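Local coordinates for protein L-iditol 2-dehydrogenase (Clostridium scindens, PDB 4OH1) that probably oxidises sugar alcohols such as L-iditol with NAD+ as a zinc-dependent, medium-chain dehydrogenase, and carries both a catalytic-type and a four-cysteine zinc site, at residues G107-E110 with N111-E114; L155-P158 with L159-A162; L211-A214 with L215-A219; A302-F305 with P306-I309; R314-F317 with S318-I321. All coordinates share one frame; numbering follows the deposited sequence.

Overall arrangement
Contacts 2 and 1 hold ligands of the two zinc ions: Glu-157 in contact 2 for the site whose other members include His-74 and Glu-75, and Cys-109 and Cys-112 in contact 1 for the four-cysteine site, with contact centres about 23 Å apart. Contact 4 packs on contact 2, centres about 8 Å apart, where Ser-308 OG meets Val-156 O at 2.9 Å. Contact 5 touches contact 2 through Leu-155 and Leu-159, and contact 3 through Asn-217 ND2 and Lys-319 O, 3.1 Å apart. Contact 3 lies farthest from contact 1, about 41 Å between centres, in the Rossmann-type part. Contacts 1 and 4 both reach the second subunit.

Contact 1. Residues G107-E110 with N111-E114; sequences GCCE and NCRE. With ZN (zinc ion), chain C; EDO (1,2-ethanediol), chain F.
This turn belongs to the four-cysteine zinc lobe of the zinc-containing alcohol dehydrogenase family, and Cys-109 and Cys-112 supply two of the ligands. Each SG sits 2.4 Å from the zinc ion; Cys-106 and Cys-120 complete the site. Both thiolates also accept backbone N-H groups, as is usual in such sites: Cys-112 N reaches Cys-109 SG at 3.3 Å and 162°, a bond that caps the short helix with Cys-109 as N-cap, while Gly-107 N points at Cys-112 SG, also at 3.3 Å. These bonds probably temper the charge on the sulfurs. A chi1 of 77° sets Cys-109 SG between its own N and carbonyl carbon, facing both metal and helix start. Arg-113 folds back under the turn: its N bonds to Cys-109 O at 2.9 Å, and its guanidinium carries Cys-108 O over one face. Further along, Glu-114 OE2 is bridged to Arg-310 of the second subunit; its close approach to Glu-110 OE2 is doubtful, because the place of the latter atom is uncertain. The turn follows strand 103-104 and leads into helix 110-113, with Arg-113 reaching Ile-141 O and the Phe-142 ring of that subunit.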
loop_
_atom_site.group_PDB
_atom_site.type_symbol
_atom_site.label_atom_id
_atom_site.label_comp_id
_atom_site.label_asym_id
_atom_site.label_seq_id
_atom_site.Cartn_x
_atom_site.Cartn_y
_atom_site.Cartn_z
ATOM N N GLY A 107 -23.767 6.998 -7.813
ATOM C CA GLY A 107 -22.786 7.586 -8.710
ATOM C C GLY A 107 -22.736 9.081 -8.636
ATOM O O GLY A 107 -22.007 9.704 -9.409
ATOM N N CYS A 108 -23.457 9.684 -7.694
ATOM C CA CYS A 108 -23.399 11.136 -7.611
ATOM C C CYS A 108 -23.450 11.716 -6.218
ATOM O O CYS A 108 -23.770 12.877 -6.068
ATOM C CB CYS A 108 -24.448 11.798 -8.546
ATOM S SG CYS A 108 -26.120 11.352 -8.197
ATOM N N CYS A 109 -23.071 10.923 -5.233
ATOM C CA CYS A 109 -22.742 11.391 -3.883
ATOM C C CYS A 109 -21.190 11.384 -3.666
ATOM O O CYS A 109 -20.386 10.875 -4.517
ATOM C CB CYS A 109 -23.429 10.491 -2.821
ATOM S SG CYS A 109 -22.591 8.874 -2.564
ATOM N N GLU A 110 -20.759 11.928 -2.523
ATOM C CA GLU A 110 -19.328 12.117 -2.299
ATOM C C GLU A 110 -18.628 10.768 -2.129
ATOM O O GLU A 110 -17.551 10.534 -2.720
ATOM C CB GLU A 110 -19.048 13.015 -1.111
ATOM C CG GLU A 110 -17.556 13.192 -0.923
ATOM C CD GLU A 110 -17.199 14.234 0.108
ATOM O OE1 GLU A 110 -17.382 15.391 -0.240
ATOM O OE2 GLU A 110 -16.732 13.907 1.245
ATOM N N ASN A 111 -19.214 9.862 -1.359
ATOM C CA ASN A 111 -18.582 8.564 -1.257
ATOM C C ASN A 111 -18.422 7.863 -2.620
ATOM O O ASN A 111 -17.354 7.250 -2.935
ATOM C CB ASN A 111 -19.340 7.706 -0.265
ATOM C CG ASN A 111 -19.115 8.167 1.168
ATOM O OD1 ASN A 111 -18.055 8.639 1.513
ATOM N ND2 ASN A 111 -20.113 8.054 1.978
ATOM N N CYS A 112 -19.492 7.932 -3.413
ATOM C CA CYS A 112 -19.476 7.345 -4.717
ATOM C C CYS A 112 -18.332 7.954 -5.473
ATOM O O CYS A 112 -17.543 7.245 -6.019
ATOM C CB CYS A 112 -20.808 7.563 -5.470
ATOM S SG CYS A 112 -21.941 6.164 -5.139
ATOM N N ARG A 113 -18.210 9.274 -5.471
ATOM C CA ARG A 113 -17.207 9.890 -6.322
ATOM C C ARG A 113 -15.793 9.991 -5.722
ATOM O O ARG A 113 -14.901 10.618 -6.306
ATOM C CB ARG A 113 -17.758 11.181 -6.833
ATOM C CG ARG A 113 -18.906 10.784 -7.808
ATOM C CD ARG A 113 -19.685 11.916 -8.312
ATOM N NE ARG A 113 -20.031 12.908 -7.304
ATOM C CZ ARG A 113 -20.667 14.039 -7.619
ATOM N NH1 ARG A 113 -21.042 14.268 -8.889
ATOM N NH2 ARG A 113 -20.933 14.943 -6.688
ATOM N N GLU A 114 -15.614 9.320 -4.588
ATOM C CA GLU A 114 -14.307 9.052 -3.999
ATOM C C GLU A 114 -13.979 7.583 -4.222
ATOM O O GLU A 114 -12.931 7.122 -3.820
ATOM C CB GLU A 114 -14.296 9.399 -2.515
ATOM C CG GLU A 114 -14.178 10.940 -2.244
ATOM C CD GLU A 114 -14.266 11.328 -0.794
ATOM O OE1 GLU A 114 -14.437 10.434 0.049
ATOM O OE2 GLU A 114 -14.219 12.540 -0.471
HETATM ZN ZN ZN C . -23.711 7.355 -4.009
HETATM C C1 EDO F . -15.938 12.189 5.205
HETATM O O1 EDO F . -14.766 12.727 5.827
HETATM C C2 EDO F . -16.217 12.972 3.931
HETATM O O2 EDO F . -15.086 12.910 3.030
#

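Contact 2. Residues L155-P158 with L159-A162; sequences LVEP and LTVA. With ZN (zinc ion), chain B.
Glu-157 and Val-161 meet one helical turn apart beside the zinc ion: OE1 of Glu-157 binds the metal at 2.1 Å, and Val-161 CG2 lies 3.6 Å from the other carboxylate oxygen, OE2. That second oxygen also accepts from water 1, itself a zinc ligand, at 2.5 Å, so the carboxylate holds the metal directly and through a water at once. Water 2 is bound as well. The glutamate leaves the helix with CG anti to the backbone N (chi1 -178°) and then bends at chi2 (-82°), which swings the carboxylate alongside the helix and brings OE2 near the valine methyl. Together with Cys-46 (here the sulfonic acid), His-74 and Glu-75, Glu-157 makes a site consistent with the catalytic zinc of medium-chain, zinc-containing dehydrogenases.

One shell out is the first turn of helix 156-168, with Leu-155 as N-cap. Here Thr-160 OG1 folds back onto Glu-157 O, a 2.5 Å bond lying in the carbonyl plane on a lone pair, while Val-161 N gives the same oxygen only a weak bond. Backbone bonds from Leu-159 N to Leu-155 O (3.1 Å) and from Ala-162 N to Pro-158 O (3.0 Å) run through the turn that carries the zinc ligand. Beyond them, Phe-305 and Ser-308 of helix 305-311 pack against Thr-160, and Leu-185 of helix 184-194 lies against Pro-158 and Val-161.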
loop_
_atom_site.group_PDB
_atom_site.type_symbol
_atom_site.label_atom_id
_atom_site.label_comp_id
_atom_site.label_asym_id
_atom_site.label_seq_id
_atom_site.Cartn_x
_atom_site.Cartn_y
_atom_site.Cartn_z
ATOM N N LEU A 155 -22.618 -18.227 -6.197
ATOM C CA LEU A 155 -21.844 -17.825 -5.009
ATOM C C LEU A 155 -20.926 -16.676 -5.279
ATOM O O LEU A 155 -20.120 -16.379 -4.417
ATOM C CB LEU A 155 -21.052 -18.994 -4.405
ATOM C CG LEU A 155 -21.965 -19.738 -3.426
ATOM C CD1 LEU A 155 -23.305 -20.189 -4.031
ATOM C CD2 LEU A 155 -21.193 -20.942 -3.000
ATOM N N VAL A 156 -21.040 -16.001 -6.423
ATOM C CA VAL A 156 -20.200 -14.840 -6.676
ATOM C C VAL A 156 -20.265 -13.773 -5.622
ATOM O O VAL A 156 -19.193 -13.174 -5.255
ATOM C CB VAL A 156 -20.418 -14.223 -8.069
ATOM C CG1 VAL A 156 -19.800 -12.856 -8.183
ATOM C CG2 VAL A 156 -19.799 -15.111 -9.143
ATOM N N GLU A 157 -21.447 -13.486 -5.099
ATOM C CA GLU A 157 -21.566 -12.348 -4.176
ATOM C C GLU A 157 -20.928 -12.696 -2.831
ATOM O O GLU A 157 -20.190 -11.896 -2.277
ATOM C CB GLU A 157 -23.006 -11.857 -3.990
ATOM C CG GLU A 157 -23.153 -10.602 -3.043
ATOM C CD GLU A 157 -23.169 -10.963 -1.573
ATOM O OE1 GLU A 157 -23.483 -12.136 -1.273
ATOM O OE2 GLU A 157 -22.804 -10.128 -0.704
ATOM N N PRO A 158 -21.218 -13.860 -2.282
ATOM C CA PRO A 158 -20.527 -14.110 -1.025
ATOM C C PRO A 158 -18.995 -14.222 -1.177
ATOM O O PRO A 158 -18.279 -13.808 -0.269
ATOM C CB PRO A 158 -21.141 -15.394 -0.510
ATOM C CG PRO A 158 -21.853 -15.970 -1.607
ATOM C CD PRO A 158 -22.253 -14.843 -2.517
ATOM N N LEU A 159 -18.511 -14.717 -2.314
ATOM C CA LEU A 159 -17.060 -14.687 -2.601
ATOM C C LEU A 159 -16.518 -13.277 -2.582
ATOM O O LEU A 159 -15.411 -13.072 -2.082
ATOM C CB LEU A 159 -16.711 -15.396 -3.882
ATOM C CG LEU A 159 -15.243 -15.726 -4.128
ATOM C CD1 LEU A 159 -14.706 -16.761 -3.055
ATOM C CD2 LEU A 159 -15.114 -16.315 -5.476
ATOM N N THR A 160 -17.269 -12.279 -3.066
ATOM C CA THR A 160 -16.790 -10.916 -2.915
ATOM C C THR A 160 -16.588 -10.474 -1.463
ATOM O O THR A 160 -15.738 -9.638 -1.178
ATOM C CB THR A 160 -17.702 -9.856 -3.561
ATOM O OG1 THR A 160 -18.965 -9.791 -2.861
ATOM C CG2 THR A 160 -17.943 -10.138 -5.064
ATOM N N VAL A 161 -17.473 -10.905 -0.569
ATOM C CA VAL A 161 -17.330 -10.614 0.823
ATOM C C VAL A 161 -16.094 -11.311 1.410
ATOM O O VAL A 161 -15.326 -10.753 2.159
ATOM C CB VAL A 161 -18.586 -11.065 1.600
ATOM C CG1 VAL A 161 -18.357 -10.879 3.086
ATOM C CG2 VAL A 161 -19.796 -10.233 1.194
ATOM N N ALA A 162 -15.904 -12.557 1.040
ATOM C CA ALA A 162 -14.760 -13.271 1.465
ATOM C C ALA A 162 -13.472 -12.668 0.909
ATOM O O ALA A 162 -12.482 -12.538 1.667
ATOM C CB ALA A 162 -14.906 -14.711 1.075
HETATM ZN ZN ZN B . -24.367 -12.786 0.515
HETATM O O HOH W 1 -23.811 -10.670 1.472
HETATM O O HOH W 2 -22.458 -13.154 1.907
#

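Contact 3. Residues L211-A214 with L215-A219; sequences LELA and LENGA
With CG of Leu-213 opposite the backbone N (chi1 -175°) and the Asn-217 amide turned roughly square to its CA-CB bond, the leucine and the amide run out next to each other in one direction. Leu-213 CD1 therefore lies 3.7 Å from Asn-217 ND2, and the amide nitrogen drops onto Leu-213 O at 3.0 Å. This N-H bond is almost straight, 174°, and the oxygen lies in the plane of the amide; seen from the carbonyl, however, ND2 stands 46° above the plane, off the lone pairs. Leu-213 O takes a second bond from Asn-217 N at 2.9 Å, so a single residue grips one carbonyl from both its backbone and its side chain. The other amide atom, OD1, is held by Gln-191 of helix 184-194, and ND2 is shared with Lys-319 O, which together fix the rotation of the amide. On the more exposed flank, Glu-212 OE2 and Glu-216 OE2 approach to 3.5 Å with their carboxylate planes nearly perpendicular, a like-charge pair that probably raises the proton affinity of both acids. At the helix end Gly-218 takes a positive phi that suits glycine, and two bonds reach back into the last turn: Ala-219 N to Ala-214 O at 3.0 Å and Gly-218 N to Leu-215 O at 3.1 Å. Ala-219 CB closes over Ala-214 CB at 4.2 Å, both facing Val-203 of strand 200-205. Those two bonds and the positive phi make a Schellman motif, here ending helix 208-216 of a Rossmann-type beta-alpha-beta unit before strand 221-224.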
loop_
_atom_site.group_PDB
_atom_site.type_symbol
_atom_site.label_atom_id
_atom_site.label_comp_id
_atom_site.label_asym_id
_atom_site.label_seq_id
_atom_site.Cartn_x
_atom_site.Cartn_y
_atom_site.Cartn_z
ATOM N N LEU A 211 -15.682 -28.796 11.735
ATOM C CA LEU A 211 -14.249 -28.782 11.797
ATOM C C LEU A 211 -13.712 -29.763 10.757
ATOM O O LEU A 211 -12.733 -29.470 10.065
ATOM C CB LEU A 211 -13.760 -29.077 13.209
ATOM C CG LEU A 211 -14.215 -28.076 14.281
ATOM C CD1 LEU A 211 -13.765 -28.516 15.647
ATOM C CD2 LEU A 211 -13.748 -26.634 14.040
ATOM N N GLU A 212 -14.370 -30.892 10.566
ATOM C CA GLU A 212 -13.900 -31.804 9.529
ATOM C C GLU A 212 -13.986 -31.150 8.135
ATOM O O GLU A 212 -13.138 -31.333 7.260
ATOM C CB GLU A 212 -14.696 -33.077 9.537
ATOM C CG GLU A 212 -13.837 -34.304 9.381
ATOM C CD GLU A 212 -14.675 -35.587 9.200
ATOM O OE1 GLU A 212 -15.111 -36.179 10.220
ATOM O OE2 GLU A 212 -14.903 -36.002 8.032
ATOM N N LEU A 213 -15.006 -30.348 7.945
ATOM C CA LEU A 213 -15.192 -29.720 6.657
ATOM C C LEU A 213 -14.078 -28.681 6.400
ATOM O O LEU A 213 -13.593 -28.575 5.318
ATOM C CB LEU A 213 -16.589 -29.084 6.595
ATOM C CG LEU A 213 -17.009 -28.467 5.264
ATOM C CD1 LEU A 213 -17.036 -29.523 4.178
ATOM C CD2 LEU A 213 -18.381 -27.808 5.410
ATOM N N ALA A 214 -13.702 -27.927 7.403
ATOM C CA ALA A 214 -12.568 -27.042 7.305
ATOM C C ALA A 214 -11.307 -27.754 6.837
ATOM O O ALA A 214 -10.575 -27.241 5.953
ATOM C CB ALA A 214 -12.316 -26.403 8.599
ATOM N N LEU A 215 -11.030 -28.915 7.403
ATOM C CA LEU A 215 -9.830 -29.665 6.969
ATOM C C LEU A 215 -10.004 -30.094 5.521
ATOM O O LEU A 215 -9.080 -29.962 4.732
ATOM C CB LEU A 215 -9.544 -30.863 7.857
ATOM C CG LEU A 215 -9.214 -30.452 9.292
ATOM C CD1 LEU A 215 -9.172 -31.679 10.163
ATOM C CD2 LEU A 215 -7.851 -29.683 9.413
ATOM N N GLU A 216 -11.202 -30.538 5.139
ATOM C CA GLU A 216 -11.423 -30.876 3.733
ATOM C C GLU A 216 -11.269 -29.700 2.774
ATOM O O GLU A 216 -11.006 -29.887 1.610
ATOM C CB GLU A 216 -12.799 -31.471 3.517
ATOM C CG GLU A 216 -12.826 -32.953 3.621
ATOM C CD GLU A 216 -14.109 -33.452 4.276
ATOM O OE1 GLU A 216 -15.187 -32.842 4.065
ATOM O OE2 GLU A 216 -14.027 -34.457 5.019
ATOM N N ASN A 217 -11.515 -28.496 3.231
ATOM C CA ASN A 217 -11.345 -27.330 2.361
ATOM C C ASN A 217 -9.910 -26.804 2.300
ATOM O O ASN A 217 -9.660 -25.859 1.587
ATOM C CB ASN A 217 -12.305 -26.195 2.780
ATOM C CG ASN A 217 -13.666 -26.354 2.158
ATOM O OD1 ASN A 217 -13.936 -25.826 1.103
ATOM N ND2 ASN A 217 -14.496 -27.163 2.776
ATOM N N GLY A 218 -8.981 -27.399 3.055
ATOM C CA GLY A 218 -7.572 -26.973 3.044
ATOM C C GLY A 218 -7.010 -26.380 4.315
ATOM O O GLY A 218 -5.891 -25.937 4.313
ATOM N N ALA A 219 -7.747 -26.399 5.423
ATOM C CA ALA A 219 -7.216 -25.840 6.625
ATOM C C ALA A 219 -6.160 -26.768 7.137
ATOM O O ALA A 219 -6.299 -27.957 7.024
ATOM C CB ALA A 219 -8.275 -25.721 7.640
#

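Contact 4. Residues A302-F305 with P306-I309; sequences AWQF and PKSI
Of the flat groups here, the Gln-304 amide does the polar work and the Phe-305 ring the packing. The amide presents OE1 to Lys-307 NZ at 2.6 Å, with the ammonium in the carbonyl plane on a lone pair. The Phe-305 ring meets the ring of Phe-142 with planes at about 20°, and the Trp-303 indole, whose end leads off from the helix, has its NE1 bonded to Gly-115 O. The proline ring of Pro-306 simply follows beside Phe-305 CB.

The side chains of Gln-304 and Lys-307 run out together in one direction from the helix start. The glutamine bends at chi2 (-76°) and the lysine at chi3 (-65°), and the two bends bring OE1 against CD and CE of the lysine as well as NZ. Water 3 links Trp-303 O to Lys-307 N, accepting from that nitrogen at 2.9 Å, and water 4 links the same carbonyl to Lys-307 NZ. The first helical bonds follow: Ser-308 N to Gln-304 O and Ile-309 N to Phe-305 O, both at 2.9 Å. Ser-308 OG is used outside the turn, on Val-156 O of the zinc-bearing helix.

Gln-304, Lys-307 and Glu-167 of helix 156-168 close a three-membered ring of polar interactions: OE1 to NZ, NE2 to the carboxylate, and a salt bridge from NZ to the same carboxylate, with Ser-164 OG as a further partner of NE2. The acid probably favours a charged lysine, and the amide orientation is fixed at both its ends.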
loop_
_atom_site.group_PDB
_atom_site.type_symbol
_atom_site.label_atom_id
_atom_site.label_comp_id
_atom_site.label_asym_id
_atom_site.label_seq_id
_atom_site.Cartn_x
_atom_site.Cartn_y
_atom_site.Cartn_z
ATOM N N ALA A 302 -16.220 -3.453 -2.359
ATOM C CA ALA A 302 -16.368 -2.519 -3.466
ATOM C C ALA A 302 -15.539 -2.975 -4.628
ATOM O O ALA A 302 -14.368 -3.313 -4.421
ATOM C CB ALA A 302 -15.845 -1.149 -3.074
ATOM N N TRP A 303 -16.095 -2.912 -5.843
ATOM C CA TRP A 303 -15.362 -3.283 -7.037
ATOM C C TRP A 303 -14.849 -4.715 -7.056
ATOM O O TRP A 303 -13.839 -4.964 -7.649
ATOM C CB TRP A 303 -14.160 -2.363 -7.220
ATOM C CG TRP A 303 -14.519 -0.897 -7.064
ATOM C CD1 TRP A 303 -13.939 -0.023 -6.206
ATOM C CD2 TRP A 303 -15.515 -0.138 -7.797
ATOM N NE1 TRP A 303 -14.514 1.224 -6.341
ATOM C CE2 TRP A 303 -15.465 1.182 -7.324
ATOM C CE3 TRP A 303 -16.434 -0.447 -8.805
ATOM C CZ2 TRP A 303 -16.312 2.184 -7.802
ATOM C CZ3 TRP A 303 -17.296 0.555 -9.264
ATOM C CH2 TRP A 303 -17.214 1.841 -8.767
ATOM N N GLN A 304 -15.541 -5.643 -6.419
ATOM C CA GLN A 304 -15.041 -6.991 -6.321
ATOM C C GLN A 304 -15.648 -7.977 -7.295
ATOM O O GLN A 304 -15.193 -9.142 -7.374
ATOM C CB GLN A 304 -15.260 -7.529 -4.904
ATOM C CG GLN A 304 -14.579 -6.752 -3.799
ATOM C CD GLN A 304 -13.076 -7.006 -3.724
ATOM O OE1 GLN A 304 -12.449 -7.398 -4.673
ATOM N NE2 GLN A 304 -12.523 -6.739 -2.621
ATOM N N PHE A 305 -16.684 -7.572 -7.996
ATOM C CA PHE A 305 -17.453 -8.546 -8.791
ATOM C C PHE A 305 -16.663 -9.184 -9.940
ATOM O O PHE A 305 -16.633 -10.407 -10.075
ATOM C CB PHE A 305 -18.806 -7.938 -9.201
ATOM C CG PHE A 305 -19.948 -8.270 -8.204
ATOM C CD1 PHE A 305 -20.080 -7.589 -6.984
ATOM C CD2 PHE A 305 -20.851 -9.267 -8.477
ATOM C CE1 PHE A 305 -21.099 -7.921 -6.078
ATOM C CE2 PHE A 305 -21.863 -9.596 -7.566
ATOM C CZ PHE A 305 -21.974 -8.922 -6.380
ATOM N N PRO A 306 -15.957 -8.384 -10.747
ATOM C CA PRO A 306 -15.185 -8.984 -11.847
ATOM C C PRO A 306 -14.121 -9.965 -11.321
ATOM O O PRO A 306 -14.018 -11.120 -11.819
ATOM C CB PRO A 306 -14.591 -7.762 -12.565
ATOM C CG PRO A 306 -15.605 -6.679 -12.259
ATOM C CD PRO A 306 -15.967 -6.914 -10.842
ATOM N N LYS A 307 -13.429 -9.535 -10.266
ATOM C CA LYS A 307 -12.430 -10.365 -9.544
ATOM C C LYS A 307 -12.988 -11.697 -9.074
ATOM O O LYS A 307 -12.467 -12.814 -9.322
ATOM C CB LYS A 307 -11.866 -9.533 -8.392
ATOM C CG LYS A 307 -10.754 -10.217 -7.618
ATOM C CD LYS A 307 -10.424 -9.527 -6.358
ATOM C CE LYS A 307 -9.851 -8.163 -6.593
ATOM N NZ LYS A 307 -9.900 -7.427 -5.341
ATOM N N SER A 308 -14.095 -11.594 -8.414
ATOM C CA SER A 308 -14.761 -12.770 -7.916
ATOM C C SER A 308 -15.165 -13.714 -9.012
ATOM O O SER A 308 -15.016 -14.960 -8.922
ATOM C CB SER A 308 -15.976 -12.311 -7.110
ATOM O OG SER A 308 -16.691 -13.420 -6.631
ATOM N N ILE A 309 -15.694 -13.146 -10.082
ATOM C CA ILE A 309 -16.040 -13.954 -11.240
ATOM C C ILE A 309 -14.815 -14.643 -11.792
ATOM O O ILE A 309 -14.873 -15.838 -12.111
ATOM C CB ILE A 309 -16.717 -13.081 -12.279
ATOM C CG1 ILE A 309 -18.114 -12.698 -11.775
ATOM C CG2 ILE A 309 -16.788 -13.779 -13.577
ATOM C CD1 ILE A 309 -18.799 -11.615 -12.563
HETATM O O HOH W 3 -12.961 -6.769 -9.547
HETATM O O HOH W 4 -11.041 -4.693 -6.506
#

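Contact 5. Residues R314-F317 with S318-I321; sequences RMDF and SKII
The chain makes a type I-like beta turn through Ser-318 and Lys-319, with Phe-317 O taking two backbone bonds, from Ile-321 N at 2.9 Å and from Ile-320 N at 3.1 Å, the latter nitrogen standing 71° above the carbonyl plane. Asp-316 leads into it with an Asx turn: with CG swung opposite its N (chi1 179°), OD1 is gripped by Ser-318 OG in a very short 2.5 Å bond and by Ser-318 N at 2.9 Å, which arrives on the anti side of the carboxylate, tilted 31° out of its plane. The other oxygen, OD2, forms a salt bridge with Lys-319 NZ at 3.5 Å, the lysine crossing the aspartate at about a right angle, and water 5 bridges the same two groups. Both carboxylate oxygens are engaged, which probably keeps the acid ionised. On the buried side, CD1 of the Phe-317 ring meets Ile-320 CD1 obliquely at 3.8 Å, while Ile-321 CD1 packs on Phe-317 CB at 3.8 Å. CB of selenomethionine Met-315 lies over one face of the ring, toward its rim. The turn links helix 305-311 to strand 321-326, with Ile-320 against helix 184-194, Phe-317 and Ile-321 on Leu-155 and helix 150-153, and Ile-321 beside strand 344-348.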
loop_
_atom_site.group_PDB
_atom_site.type_symbol
_atom_site.label_atom_id
_atom_site.label_comp_id
_atom_site.label_asym_id
_atom_site.label_seq_id
_atom_site.Cartn_x
_atom_site.Cartn_y
_atom_site.Cartn_z
ATOM N N ARG A 314 -11.079 -21.086 -9.796
ATOM C CA ARG A 314 -10.028 -21.485 -8.859
ATOM C C ARG A 314 -10.575 -22.054 -7.558
ATOM O O ARG A 314 -9.823 -22.518 -6.748
ATOM C CB ARG A 314 -9.140 -20.282 -8.471
ATOM C CG ARG A 314 -8.240 -19.736 -9.618
ATOM C CD ARG A 314 -7.443 -20.794 -10.438
ATOM N NE ARG A 314 -6.244 -20.176 -11.045
ATOM C CZ ARG A 314 -5.646 -20.524 -12.189
ATOM N NH1 ARG A 314 -6.133 -21.478 -12.952
ATOM N NH2 ARG A 314 -4.503 -19.930 -12.572
HETATM N N MSE A 315 -11.864 -21.941 -7.315
HETATM C CA MSE A 315 -12.440 -22.352 -6.064
HETATM C C MSE A 315 -13.002 -23.731 -6.289
HETATM O O MSE A 315 -13.253 -24.099 -7.409
HETATM C CB MSE A 315 -13.629 -21.494 -5.679
HETATM C CG MSE A 315 -13.413 -20.044 -5.636
HETATM SE SE MSE A 315 -12.087 -19.671 -4.260
HETATM C CE MSE A 315 -13.219 -20.001 -2.719
ATOM N N ASP A 316 -13.250 -24.470 -5.232
ATOM C CA ASP A 316 -13.935 -25.790 -5.370
ATOM C C ASP A 316 -15.169 -25.763 -4.507
ATOM O O ASP A 316 -15.087 -25.875 -3.266
ATOM C CB ASP A 316 -13.031 -26.883 -4.907
ATOM C CG ASP A 316 -13.681 -28.270 -4.989
ATOM O OD1 ASP A 316 -14.872 -28.375 -5.276
ATOM O OD2 ASP A 316 -12.979 -29.244 -4.749
ATOM N N PHE A 317 -16.320 -25.586 -5.125
ATOM C CA PHE A 317 -17.522 -25.381 -4.343
ATOM C C PHE A 317 -18.171 -26.693 -4.027
ATOM O O PHE A 317 -19.197 -26.722 -3.385
ATOM C CB PHE A 317 -18.511 -24.458 -5.052
ATOM C CG PHE A 317 -18.086 -23.038 -5.065
ATOM C CD1 PHE A 317 -17.847 -22.366 -3.895
ATOM C CD2 PHE A 317 -17.830 -22.386 -6.217
ATOM C CE1 PHE A 317 -17.390 -21.061 -3.907
ATOM C CE2 PHE A 317 -17.394 -21.077 -6.213
ATOM C CZ PHE A 317 -17.201 -20.418 -5.068
ATOM N N SER A 318 -17.581 -27.796 -4.458
ATOM C CA SER A 318 -18.172 -29.094 -4.122
ATOM C C SER A 318 -17.957 -29.331 -2.634
ATOM O O SER A 318 -18.523 -30.181 -2.070
ATOM C CB SER A 318 -17.481 -30.179 -4.899
ATOM O OG SER A 318 -16.134 -30.344 -4.443
ATOM N N LYS A 319 -17.167 -28.499 -1.988
ATOM C CA LYS A 319 -16.894 -28.622 -0.577
ATOM C C LYS A 319 -17.588 -27.562 0.257
ATOM O O LYS A 319 -17.318 -27.418 1.440
ATOM C CB LYS A 319 -15.389 -28.403 -0.435
ATOM C CG LYS A 319 -14.622 -29.509 -1.141
ATOM C CD LYS A 319 -13.148 -29.378 -0.942
ATOM C CE LYS A 319 -12.404 -30.483 -1.609
ATOM N NZ LYS A 319 -11.059 -29.916 -1.892
ATOM N N ILE A 320 -18.482 -26.811 -0.370
ATOM C CA ILE A 320 -19.094 -25.672 0.247
ATOM C C ILE A 320 -20.587 -25.710 0.034
ATOM O O ILE A 320 -21.357 -25.616 1.002
ATOM C CB ILE A 320 -18.495 -24.396 -0.342
ATOM C CG1 ILE A 320 -16.983 -24.337 -0.010
ATOM C CG2 ILE A 320 -19.226 -23.167 0.185
ATOM C CD1 ILE A 320 -16.251 -23.074 -0.508
ATOM N N ILE A 321 -21.005 -25.858 -1.227
ATOM C CA ILE A 321 -22.410 -26.023 -1.519
ATOM C C ILE A 321 -22.764 -27.411 -1.137
ATOM O O ILE A 321 -22.365 -28.325 -1.793
ATOM C CB ILE A 321 -22.755 -25.834 -2.967
ATOM C CG1 ILE A 321 -22.418 -24.417 -3.393
ATOM C CG2 ILE A 321 -24.261 -26.052 -3.123
ATOM C CD1 ILE A 321 -22.325 -24.196 -4.917
HETATM O O HOH W 5 -10.097 -28.713 -4.209
#